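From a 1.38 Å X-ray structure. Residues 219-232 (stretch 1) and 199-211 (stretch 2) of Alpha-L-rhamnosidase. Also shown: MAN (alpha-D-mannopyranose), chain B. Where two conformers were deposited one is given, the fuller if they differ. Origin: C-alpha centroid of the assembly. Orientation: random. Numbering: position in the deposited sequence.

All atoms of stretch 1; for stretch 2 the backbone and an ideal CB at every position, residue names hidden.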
# COMPACT_ATOMS: atom_id res chain seq x y z
N LYS A 219 6.37 5.08 22.31
CA LYS A 219 7.73 5.47 22.64
C LYS A 219 8.16 6.51 21.62
O LYS A 219 7.79 6.44 20.46
CB LYS A 219 8.70 4.28 22.57
CG LYS A 219 8.40 3.15 23.54
CD LYS A 219 9.37 1.97 23.47
CE LYS A 219 9.03 0.89 24.48
NZ LYS A 219 9.54 -0.43 24.04
N ARG A 220 8.92 7.51 22.08
CA ARG A 220 9.46 8.48 21.17
C ARG A 220 10.97 8.28 21.01
O ARG A 220 11.59 7.45 21.71
CB ARG A 220 9.09 9.91 21.54
CG ARG A 220 9.69 10.38 22.84
CD ARG A 220 9.47 11.89 23.13
NE ARG A 220 8.10 12.15 23.59
CZ ARG A 220 7.08 12.49 22.82
NH1 ARG A 220 7.24 12.74 21.53
NH2 ARG A 220 5.87 12.52 23.33
N ASN A 221 11.56 9.05 20.09
CA ASN A 221 13.02 9.02 19.86
C ASN A 221 13.50 7.61 19.53
O ASN A 221 14.57 7.18 19.98
CB ASN A 221 13.78 9.62 21.05
CG ASN A 221 13.38 11.05 21.30
OD1 ASN A 221 13.26 11.81 20.34
ND2 ASN A 221 13.24 11.43 22.57
N ILE A 222 12.72 6.90 18.68
CA ILE A 222 13.01 5.49 18.46
C ILE A 222 14.32 5.32 17.66
O ILE A 222 15.16 4.44 17.97
CB ILE A 222 11.82 4.79 17.76
CG1 ILE A 222 10.62 4.74 18.71
CG2 ILE A 222 12.19 3.39 17.31
CD1 ILE A 222 9.31 4.30 18.07
N TYR A 223 14.47 6.13 16.62
CA TYR A 223 15.61 6.02 15.70
C TYR A 223 16.72 7.03 16.01
O TYR A 223 17.89 6.84 15.64
CB TYR A 223 15.16 6.16 14.25
CG TYR A 223 14.20 5.08 13.85
CD1 TYR A 223 14.68 3.86 13.38
CD2 TYR A 223 12.83 5.23 13.97
CE1 TYR A 223 13.81 2.85 12.99
CE2 TYR A 223 11.96 4.21 13.60
CZ TYR A 223 12.45 3.02 13.11
OH TYR A 223 11.57 2.04 12.69
N GLY A 224 16.37 8.09 16.73
CA GLY A 224 17.24 9.21 17.11
C GLY A 224 16.40 10.17 17.89
O GLY A 224 15.20 10.05 17.97
N ASP A 225 17.07 11.17 18.49
CA ASP A 225 16.35 12.12 19.35
C ASP A 225 16.47 13.54 18.83
O ASP A 225 16.07 14.47 19.57
CB ASP A 225 16.84 12.05 20.79
CG ASP A 225 18.26 12.50 21.04
OD1 ASP A 225 18.97 12.86 20.09
OD2 ASP A 225 18.61 12.55 22.23
N THR A 226 17.04 13.75 17.64
CA THR A 226 17.38 15.09 17.13
C THR A 226 16.93 15.22 15.67
O THR A 226 17.21 14.35 14.84
CB THR A 226 18.87 15.37 17.30
OG1 THR A 226 19.21 15.25 18.68
CG2 THR A 226 19.22 16.78 16.83
N LEU A 227 16.16 16.28 15.33
CA LEU A 227 15.77 16.50 13.94
C LEU A 227 17.01 16.80 13.09
O LEU A 227 17.87 17.56 13.48
CB LEU A 227 14.80 17.68 13.84
CG LEU A 227 13.52 17.54 14.63
CD1 LEU A 227 12.61 18.74 14.45
CD2 LEU A 227 12.79 16.29 14.30
N GLY A 228 17.10 16.16 11.92
CA GLY A 228 18.25 16.29 11.05
C GLY A 228 17.88 16.40 9.59
O GLY A 228 16.84 15.87 9.17
N LEU A 229 18.75 17.05 8.81
CA LEU A 229 18.53 17.28 7.37
C LEU A 229 19.80 16.83 6.63
O LEU A 229 20.91 17.19 7.00
CB LEU A 229 18.34 18.78 7.13
CG LEU A 229 18.30 19.22 5.67
CD1 LEU A 229 17.11 18.62 4.95
CD2 LEU A 229 18.33 20.72 5.56
N LEU A 230 19.62 16.08 5.53
CA LEU A 230 20.70 15.82 4.58
C LEU A 230 20.23 16.34 3.22
O LEU A 230 19.17 15.89 2.73
CB LEU A 230 20.97 14.32 4.51
CG LEU A 230 22.07 13.90 3.50
CD1 LEU A 230 23.44 14.47 3.91
CD2 LEU A 230 22.12 12.38 3.37
N SER A 231 21.05 17.15 2.55
CA SER A 231 20.64 17.81 1.30
C SER A 231 21.88 18.00 0.41
O SER A 231 22.90 18.45 0.91
CB SER A 231 19.95 19.12 1.63
OG SER A 231 19.46 19.80 0.47
N LEU A 232 21.75 17.76 -0.88
CA LEU A 232 22.75 18.15 -1.84
C LEU A 232 22.03 18.72 -3.06
O LEU A 232 21.24 18.00 -3.70
CB LEU A 232 23.63 16.96 -2.24
CG LEU A 232 24.75 17.30 -3.23
CD1 LEU A 232 25.75 18.25 -2.57
CD2 LEU A 232 25.39 16.02 -3.79
N UNK A 199 18.09 30.96 -2.63
CA UNK A 199 17.99 30.44 -1.29
C UNK A 199 17.24 29.12 -1.30
O UNK A 199 16.36 28.93 -2.13
CB UNK A 199 17.30 31.45 -0.37
N UNK A 200 17.62 28.25 -0.35
CA UNK A 200 16.89 27.01 -0.06
C UNK A 200 16.51 27.06 1.42
O UNK A 200 17.35 27.43 2.28
CB UNK A 200 17.72 25.77 -0.39
N UNK A 201 15.25 26.73 1.70
CA UNK A 201 14.78 26.57 3.07
C UNK A 201 14.11 25.20 3.21
O UNK A 201 13.37 24.77 2.31
CB UNK A 201 13.81 27.69 3.45
N UNK A 202 14.35 24.51 4.32
CA UNK A 202 13.75 23.20 4.53
C UNK A 202 13.20 23.17 5.96
O UNK A 202 13.92 23.54 6.93
CB UNK A 202 14.76 22.08 4.29
N UNK A 203 11.96 22.75 6.13
CA UNK A 203 11.40 22.50 7.43
C UNK A 203 11.45 21.02 7.72
O UNK A 203 11.04 20.22 6.84
CB UNK A 203 9.97 23.03 7.52
N UNK A 204 11.94 20.62 8.88
CA UNK A 204 12.03 19.25 9.32
C UNK A 204 11.16 19.04 10.55
O UNK A 204 11.29 19.77 11.50
CB UNK A 204 13.48 18.87 9.61
N UNK A 205 10.32 18.02 10.51
CA UNK A 205 9.49 17.54 11.60
C UNK A 205 9.87 16.14 12.05
O UNK A 205 10.69 15.49 11.39
CB UNK A 205 8.02 17.57 11.18
N UNK A 206 9.30 15.68 13.18
CA UNK A 206 9.83 14.46 13.82
C UNK A 206 9.39 13.19 13.05
O UNK A 206 10.12 12.21 13.08
CB UNK A 206 9.36 14.38 15.27
N UNK A 207 8.18 13.17 12.51
CA UNK A 207 7.68 11.97 11.86
C UNK A 207 7.78 10.74 12.75
O UNK A 207 7.46 10.74 13.94
CB UNK A 207 8.44 11.73 10.56
N UNK A 208 8.06 9.63 12.07
CA UNK A 208 8.30 8.35 12.69
C UNK A 208 9.71 8.23 13.29
O UNK A 208 9.94 7.40 14.17
CB UNK A 208 8.07 7.24 11.66
N UNK A 209 10.67 8.99 12.72
CA UNK A 209 12.09 8.86 13.12
C UNK A 209 12.27 9.12 14.63
O UNK A 209 12.96 8.39 15.34
CB UNK A 209 12.96 9.83 12.32
N UNK A 210 11.63 10.19 15.11
CA UNK A 210 11.72 10.58 16.53
C UNK A 210 10.37 10.81 17.21
O UNK A 210 10.38 11.09 18.41
CB UNK A 210 12.55 11.86 16.65
N UNK A 211 9.24 10.77 16.50
CA UNK A 211 7.97 10.97 17.11
C UNK A 211 7.51 9.84 18.02
O UNK A 211 8.09 8.76 18.06
CB UNK A 211 6.93 11.20 16.01
C1 MAN B . 14.65 4.31 26.04
C2 MAN B . 13.22 4.74 26.36
C3 MAN B . 12.32 4.54 25.15
C4 MAN B . 12.95 5.22 23.91
C5 MAN B . 14.37 4.67 23.69
C6 MAN B . 14.96 5.27 22.40
O2 MAN B . 13.21 6.11 26.76
O3 MAN B . 11.03 5.05 25.45
O4 MAN B . 12.27 4.93 22.68
O5 MAN B . 15.16 4.95 24.87
O6 MAN B . 15.05 6.65 22.71

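Position 199 lies in a strand that begins earlier in the chain, and its CB has no atom of stretch 1 within 5.5 Å, so nothing visible restricts it; it is Ala199. At 200 the CB points toward stretch 1 but is still distant, so a side chain must be long to touch anything. Ile200 reaches across, its CD1 4.2 Å from Ser231 OG. Position 201 points away and could hold almost anything; it is Gly201.

At 202 the ideal CB lies 4.0 Å from Leu229 CD2. Valine, isoleucine, threonine or alanine would suit this apolar place beside a strand running roughly antiparallel. Val202 fills it, CG1 packing 3.8 Å from Leu229 CD1. Position 203 points away, and Thr203 makes no contact. At 204 the CB again turns toward stretch 1, 4.6 Å from Leu227 CB and 5.5 Å from Leu229 CB, a setting for a branched aliphatic residue. Val204 uses both branches: CG1 lies 3.9 Å from Leu227 CB, CG2 4.2 Å from Leu229 CB. Position 205 points away without restriction from stretch 1; it is Gly205.

At 206 the CB points sideways, 4.0 Å from Leu227 CD2, while the guanidinium of Arg220 offers positive charge farther out. Glutamate, aspartate or glutamine would answer it. Glu206 does so through water: OE1 and Arg220 NH1, 4.4 Å apart and beyond a salt bridge, share water 1, while water 2 joins OE2 to NH1.

Position 207 has a phi of 52° and psi of -144°, which favour glycine, and Gly207 it is. At 208 the CB points sideways, 5.3 Å from Tyr223 CE2, leaving room for a large residue. The ring of Trp208 leads away; its carbonyl and Ile222 N share water 3.

At 209 the backbone O accepts a hydrogen bond from Tyr223 N (3.0 Å), whatever the residue. The CB is 4.7 Å from Tyr223 CB, and Gly224 leaves space beyond, inviting a flat, long side chain. Tyr209 lays its ring face beneath Tyr223 CB, 3.6 Å from the ring centroid, while its OH and Tyr223 O meet at water 4. An ideal CB on Gly224 would come within 2.9 Å of Tyr209 CE1.

At 210 the O accepts from Asn221 N (2.9 Å), and the ideal CB is crowded by Gly224 O at 3.5 Å and Asn221 OD1 at 3.8 Å. Small residues, serine, alanine or glycine, suit it. Ser210 OG binds water 5, which donates weakly to Thr226 O.

At 211 an ideal CB would lie 2.2 Å from the O of 207, demanding glycine. Gly211 O receives a CA-H contact from Arg220 CA at 3.4 Å.

Stretch 2 199-211: AIGVTVGEGWYSG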
# COMPACT_ATOMS: atom_id res chain seq x y z
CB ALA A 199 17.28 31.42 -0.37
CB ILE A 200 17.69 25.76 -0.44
CG1 ILE A 200 16.91 24.50 -0.08
CG2 ILE A 200 19.05 25.73 0.19
CD1 ILE A 200 17.37 23.26 -0.81
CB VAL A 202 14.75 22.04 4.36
CG1 VAL A 202 14.01 20.70 4.44
CG2 VAL A 202 15.51 22.14 3.03
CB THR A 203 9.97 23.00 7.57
OG1 THR A 203 9.89 24.39 7.22
CG2 THR A 203 9.46 22.81 8.98
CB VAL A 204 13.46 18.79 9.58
CG1 VAL A 204 13.54 17.35 10.12
CG2 VAL A 204 14.30 18.93 8.32
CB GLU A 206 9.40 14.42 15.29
CG GLU A 206 7.92 14.29 15.51
CD GLU A 206 7.46 14.29 16.94
OE1 GLU A 206 8.23 14.77 17.81
OE2 GLU A 206 6.27 13.88 17.18
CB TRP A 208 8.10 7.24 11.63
CG TRP A 208 6.73 7.15 11.04
CD1 TRP A 208 5.66 6.47 11.55
CD2 TRP A 208 6.27 7.76 9.82
NE1 TRP A 208 4.58 6.58 10.71
CE2 TRP A 208 4.93 7.34 9.63
CE3 TRP A 208 6.87 8.53 8.82
CZ2 TRP A 208 4.18 7.72 8.52
CZ3 TRP A 208 6.14 8.88 7.70
CH2 TRP A 208 4.81 8.46 7.55
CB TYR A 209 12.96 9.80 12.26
CG TYR A 209 14.42 9.44 12.26
CD1 TYR A 209 15.28 9.91 13.25
CD2 TYR A 209 14.93 8.59 11.31
CE1 TYR A 209 16.61 9.53 13.27
CE2 TYR A 209 16.26 8.23 11.30
CZ TYR A 209 17.10 8.70 12.28
OH TYR A 209 18.40 8.30 12.30
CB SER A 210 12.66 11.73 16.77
OG SER A 210 12.22 12.88 16.07
O HOH W 1 9.17 13.11 19.81
O HOH W 2 5.39 12.89 19.43
O HOH W 3 10.42 7.69 17.07
O HOH W 4 19.87 8.44 14.52
O HOH W 5 14.47 13.12 14.32
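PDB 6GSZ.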